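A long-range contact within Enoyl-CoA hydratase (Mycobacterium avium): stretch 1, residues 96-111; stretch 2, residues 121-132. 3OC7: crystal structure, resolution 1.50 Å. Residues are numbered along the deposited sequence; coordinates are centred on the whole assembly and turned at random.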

# COMPACT_ATOMS: atom_id res chain seq x y z
N GLU A 96 27.46 5.86 -0.54
CA GLU A 96 27.73 5.11 -1.77
C GLU A 96 26.62 4.09 -2.14
O GLU A 96 26.28 3.93 -3.33
CB GLU A 96 29.14 4.49 -1.70
CG GLU A 96 30.24 5.57 -1.88
CD GLU A 96 31.64 5.13 -1.47
OE1 GLU A 96 31.82 3.97 -1.05
OE2 GLU A 96 32.57 5.98 -1.57
N MET A 97 26.03 3.44 -1.13
CA MET A 97 24.86 2.59 -1.34
C MET A 97 23.64 3.38 -1.85
O MET A 97 23.00 2.96 -2.83
CB MET A 97 24.52 1.78 -0.07
CG MET A 97 23.43 0.71 -0.29
SD MET A 97 23.92 -0.48 -1.58
CE MET A 97 22.37 -1.29 -1.97
N ALA A 98 23.34 4.52 -1.23
CA ALA A 98 22.26 5.40 -1.69
C ALA A 98 22.45 5.88 -3.14
O ALA A 98 21.50 5.87 -3.94
CB ALA A 98 22.09 6.60 -0.74
N ALA A 99 23.69 6.26 -3.51
CA ALA A 99 23.96 6.72 -4.87
C ALA A 99 23.80 5.64 -5.96
O ALA A 99 23.35 5.94 -7.08
CB ALA A 99 25.36 7.36 -4.94
N LEU A 100 24.13 4.40 -5.62
CA LEU A 100 23.93 3.27 -6.53
C LEU A 100 22.44 2.98 -6.73
O LEU A 100 22.00 2.80 -7.88
CB LEU A 100 24.71 2.02 -6.07
CG LEU A 100 24.51 0.73 -6.90
CD1 LEU A 100 24.96 0.93 -8.36
CD2 LEU A 100 25.26 -0.42 -6.22
N MET A 101 21.69 2.91 -5.64
CA MET A 101 20.23 2.76 -5.75
C MET A 101 19.58 3.87 -6.57
O MET A 101 18.73 3.61 -7.45
CB MET A 101 19.58 2.67 -4.35
CG MET A 101 19.97 1.41 -3.52
SD MET A 101 18.98 1.23 -2.00
CE MET A 101 19.36 2.81 -1.18
N ARG A 102 20.00 5.11 -6.32
CA ARG A 102 19.48 6.28 -7.05
C ARG A 102 19.77 6.24 -8.58
O ARG A 102 18.91 6.64 -9.38
CB ARG A 102 19.95 7.61 -6.41
CG ARG A 102 19.19 8.84 -6.94
CD ARG A 102 19.40 10.15 -6.13
NE ARG A 102 18.45 11.17 -6.60
CZ ARG A 102 17.92 12.14 -5.86
NH1 ARG A 102 18.23 12.27 -4.56
NH2 ARG A 102 17.06 12.99 -6.43
N ALA A 103 20.95 5.74 -8.97
CA ALA A 103 21.30 5.58 -10.40
C ALA A 103 20.34 4.61 -11.12
O ALA A 103 19.90 4.87 -12.25
CB ALA A 103 22.76 5.12 -10.57
N ILE A 104 19.98 3.51 -10.45
CA ILE A 104 19.02 2.53 -11.00
C ILE A 104 17.63 3.21 -11.14
O ILE A 104 16.99 3.13 -12.20
CB ILE A 104 18.94 1.23 -10.11
CG1 ILE A 104 20.26 0.44 -10.15
CG2 ILE A 104 17.74 0.34 -10.54
CD1 ILE A 104 20.35 -0.64 -9.10
N VAL A 105 17.17 3.89 -10.08
CA VAL A 105 15.85 4.55 -10.08
C VAL A 105 15.73 5.69 -11.14
O VAL A 105 14.64 5.85 -11.75
CB VAL A 105 15.46 5.03 -8.64
CG1 VAL A 105 14.11 5.74 -8.63
CG2 VAL A 105 15.38 3.85 -7.68
N GLU A 106 16.82 6.44 -11.38
CA GLU A 106 16.82 7.59 -12.33
C GLU A 106 16.93 7.20 -13.82
O GLU A 106 16.69 8.04 -14.70
CB GLU A 106 17.95 8.61 -11.98
CG GLU A 106 17.67 9.45 -10.72
CD GLU A 106 18.81 10.42 -10.36
OE1 GLU A 106 19.96 10.19 -10.78
OE2 GLU A 106 18.56 11.41 -9.63
N SER A 107 17.34 5.96 -14.11
CA SER A 107 17.64 5.55 -15.52
C SER A 107 16.42 5.66 -16.47
O SER A 107 15.30 5.38 -16.06
CB SER A 107 18.15 4.10 -15.53
OG SER A 107 18.50 3.64 -16.84
N ARG A 108 16.66 6.05 -17.73
CA ARG A 108 15.63 6.00 -18.80
C ARG A 108 15.12 4.57 -19.05
O ARG A 108 14.03 4.39 -19.62
CB ARG A 108 16.14 6.61 -20.13
CG ARG A 108 17.08 5.70 -20.96
CD ARG A 108 17.47 6.25 -22.36
NE ARG A 108 18.37 5.35 -23.10
CZ ARG A 108 17.98 4.35 -23.89
NH1 ARG A 108 16.69 4.06 -24.04
NH2 ARG A 108 18.89 3.61 -24.53
N LEU A 109 15.93 3.58 -18.66
CA LEU A 109 15.68 2.15 -18.93
C LEU A 109 14.97 1.43 -17.77
O LEU A 109 15.41 1.55 -16.61
CB LEU A 109 17.02 1.42 -19.19
CG LEU A 109 17.89 1.87 -20.37
CD1 LEU A 109 19.29 1.26 -20.28
CD2 LEU A 109 17.22 1.52 -21.68
N PRO A 110 13.89 0.66 -18.07
CA PRO A 110 13.42 -0.33 -17.09
C PRO A 110 14.54 -1.34 -16.70
O PRO A 110 15.28 -1.83 -17.60
CB PRO A 110 12.27 -1.04 -17.84
CG PRO A 110 11.78 -0.02 -18.88
CD PRO A 110 13.09 0.63 -19.32
N VAL A 111 14.68 -1.62 -15.40
CA VAL A 111 15.69 -2.58 -14.86
C VAL A 111 14.98 -3.75 -14.13
O VAL A 111 14.17 -3.54 -13.20
CB VAL A 111 16.71 -1.87 -13.91
CG1 VAL A 111 17.82 -2.87 -13.51
CG2 VAL A 111 17.33 -0.63 -14.56
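Stretch 2, residues 121-132: AGGFGLVGACDI

Stretch 2 contains a short helix ending at Ala 129, which packs alongside helix 96-106, with the two helices running in nearly the same direction: the axes cross at -18° and approach to 9.3 Å. Ala 121, with positive phi (49°), leads into the helix without touching stretch 1. Contact begins at Gly 122, whose O lies 3.2 Å from Met 97 CE. At Gly 125 the absence of a side chain is what admits the two methionines: Met 97 CE comes to 4.0 Å from Gly 125 CA and Met 101 SD to 3.5 Å from Gly 125 O, and a CB here would clash with both side chains. Leu 126 (m, t) directs CD2 into an apolar pocket, 3.8 Å from Leu 100 CD2, 4.1 Å from Met 97 CE and 4.2 Å from Ile 104 CD1. One turn on, Ala 129 points toward stretch 1, its CB 4.0 Å from Ile 104 CG2 and 4.2 Å from both Met 101 CB and Val 105 CG2. Cys 130 then leaves helical geometry, with SG 3.9 Å from Val 111 CG1. Asp 131 OD2 accepts a hydrogen bond from Val 111 N (2.9 Å), while Val 111 O receives weak ones from Asp 131 N (2.9 Å) and Ile 132 N (3.4 Å).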

# COMPACT_ATOMS: atom_id res chain seq x y z
N ALA A 121 21.15 -8.16 3.88
CA ALA A 121 21.68 -6.79 4.13
C ALA A 121 21.53 -5.83 2.93
O ALA A 121 20.43 -5.71 2.39
CB ALA A 121 23.14 -6.84 4.66
N GLY A 122 22.62 -5.18 2.50
CA GLY A 122 22.60 -4.27 1.36
C GLY A 122 22.02 -4.84 0.08
O GLY A 122 21.56 -4.10 -0.78
N GLY A 123 22.11 -6.17 -0.09
CA GLY A 123 21.47 -6.83 -1.24
C GLY A 123 19.98 -6.50 -1.41
O GLY A 123 19.50 -6.39 -2.54
N PHE A 124 19.26 -6.32 -0.30
CA PHE A 124 17.83 -5.94 -0.31
C PHE A 124 17.62 -4.60 -1.03
O PHE A 124 16.60 -4.39 -1.70
CB PHE A 124 17.27 -5.81 1.12
CG PHE A 124 16.81 -7.11 1.74
CD1 PHE A 124 17.69 -7.87 2.51
CD2 PHE A 124 15.47 -7.51 1.66
CE1 PHE A 124 17.25 -9.05 3.14
CE2 PHE A 124 15.01 -8.70 2.28
CZ PHE A 124 15.92 -9.49 3.00
N GLY A 125 18.58 -3.68 -0.87
CA GLY A 125 18.49 -2.35 -1.50
C GLY A 125 18.54 -2.39 -3.02
O GLY A 125 17.82 -1.63 -3.68
N LEU A 126 19.38 -3.28 -3.58
CA LEU A 126 19.38 -3.54 -5.04
C LEU A 126 18.05 -4.10 -5.54
O LEU A 126 17.50 -3.60 -6.55
CB LEU A 126 20.53 -4.49 -5.46
CG LEU A 126 21.97 -4.02 -5.31
CD1 LEU A 126 22.94 -5.04 -5.94
CD2 LEU A 126 22.18 -2.63 -5.88
N VAL A 127 17.53 -5.13 -4.84
CA VAL A 127 16.22 -5.72 -5.20
C VAL A 127 15.11 -4.64 -5.16
O VAL A 127 14.28 -4.55 -6.09
CB VAL A 127 15.87 -6.95 -4.26
CG1 VAL A 127 14.47 -7.50 -4.56
CG2 VAL A 127 16.95 -8.08 -4.38
N GLY A 128 15.07 -3.84 -4.09
CA GLY A 128 14.09 -2.74 -3.97
C GLY A 128 14.17 -1.67 -5.06
O GLY A 128 13.12 -1.19 -5.54
N ALA A 129 15.39 -1.33 -5.51
CA ALA A 129 15.59 -0.28 -6.54
C ALA A 129 15.13 -0.68 -7.94
O ALA A 129 14.72 0.19 -8.73
CB ALA A 129 17.08 0.18 -6.57
N CYS A 130 15.21 -1.97 -8.28
CA CYS A 130 14.77 -2.45 -9.62
C CYS A 130 13.25 -2.20 -9.84
O CYS A 130 12.45 -2.26 -8.91
CB CYS A 130 15.15 -3.93 -9.82
SG CYS A 130 16.97 -4.24 -9.96
N ASP A 131 12.86 -1.94 -11.10
CA ASP A 131 11.44 -1.72 -11.43
C ASP A 131 10.59 -3.01 -11.33
O ASP A 131 9.42 -2.97 -10.88
CB ASP A 131 11.32 -1.08 -12.82
CG ASP A 131 12.14 0.18 -12.93
OD1 ASP A 131 11.71 1.21 -12.37
OD2 ASP A 131 13.23 0.13 -13.55
N ILE A 132 11.18 -4.13 -11.75
CA ILE A 132 10.56 -5.48 -11.75
C ILE A 132 11.59 -6.46 -11.15
O ILE A 132 12.80 -6.27 -11.37
CB ILE A 132 10.14 -5.93 -13.20
CG1 ILE A 132 9.14 -4.92 -13.81
CG2 ILE A 132 9.57 -7.37 -13.21
CD1 ILE A 132 8.85 -5.12 -15.34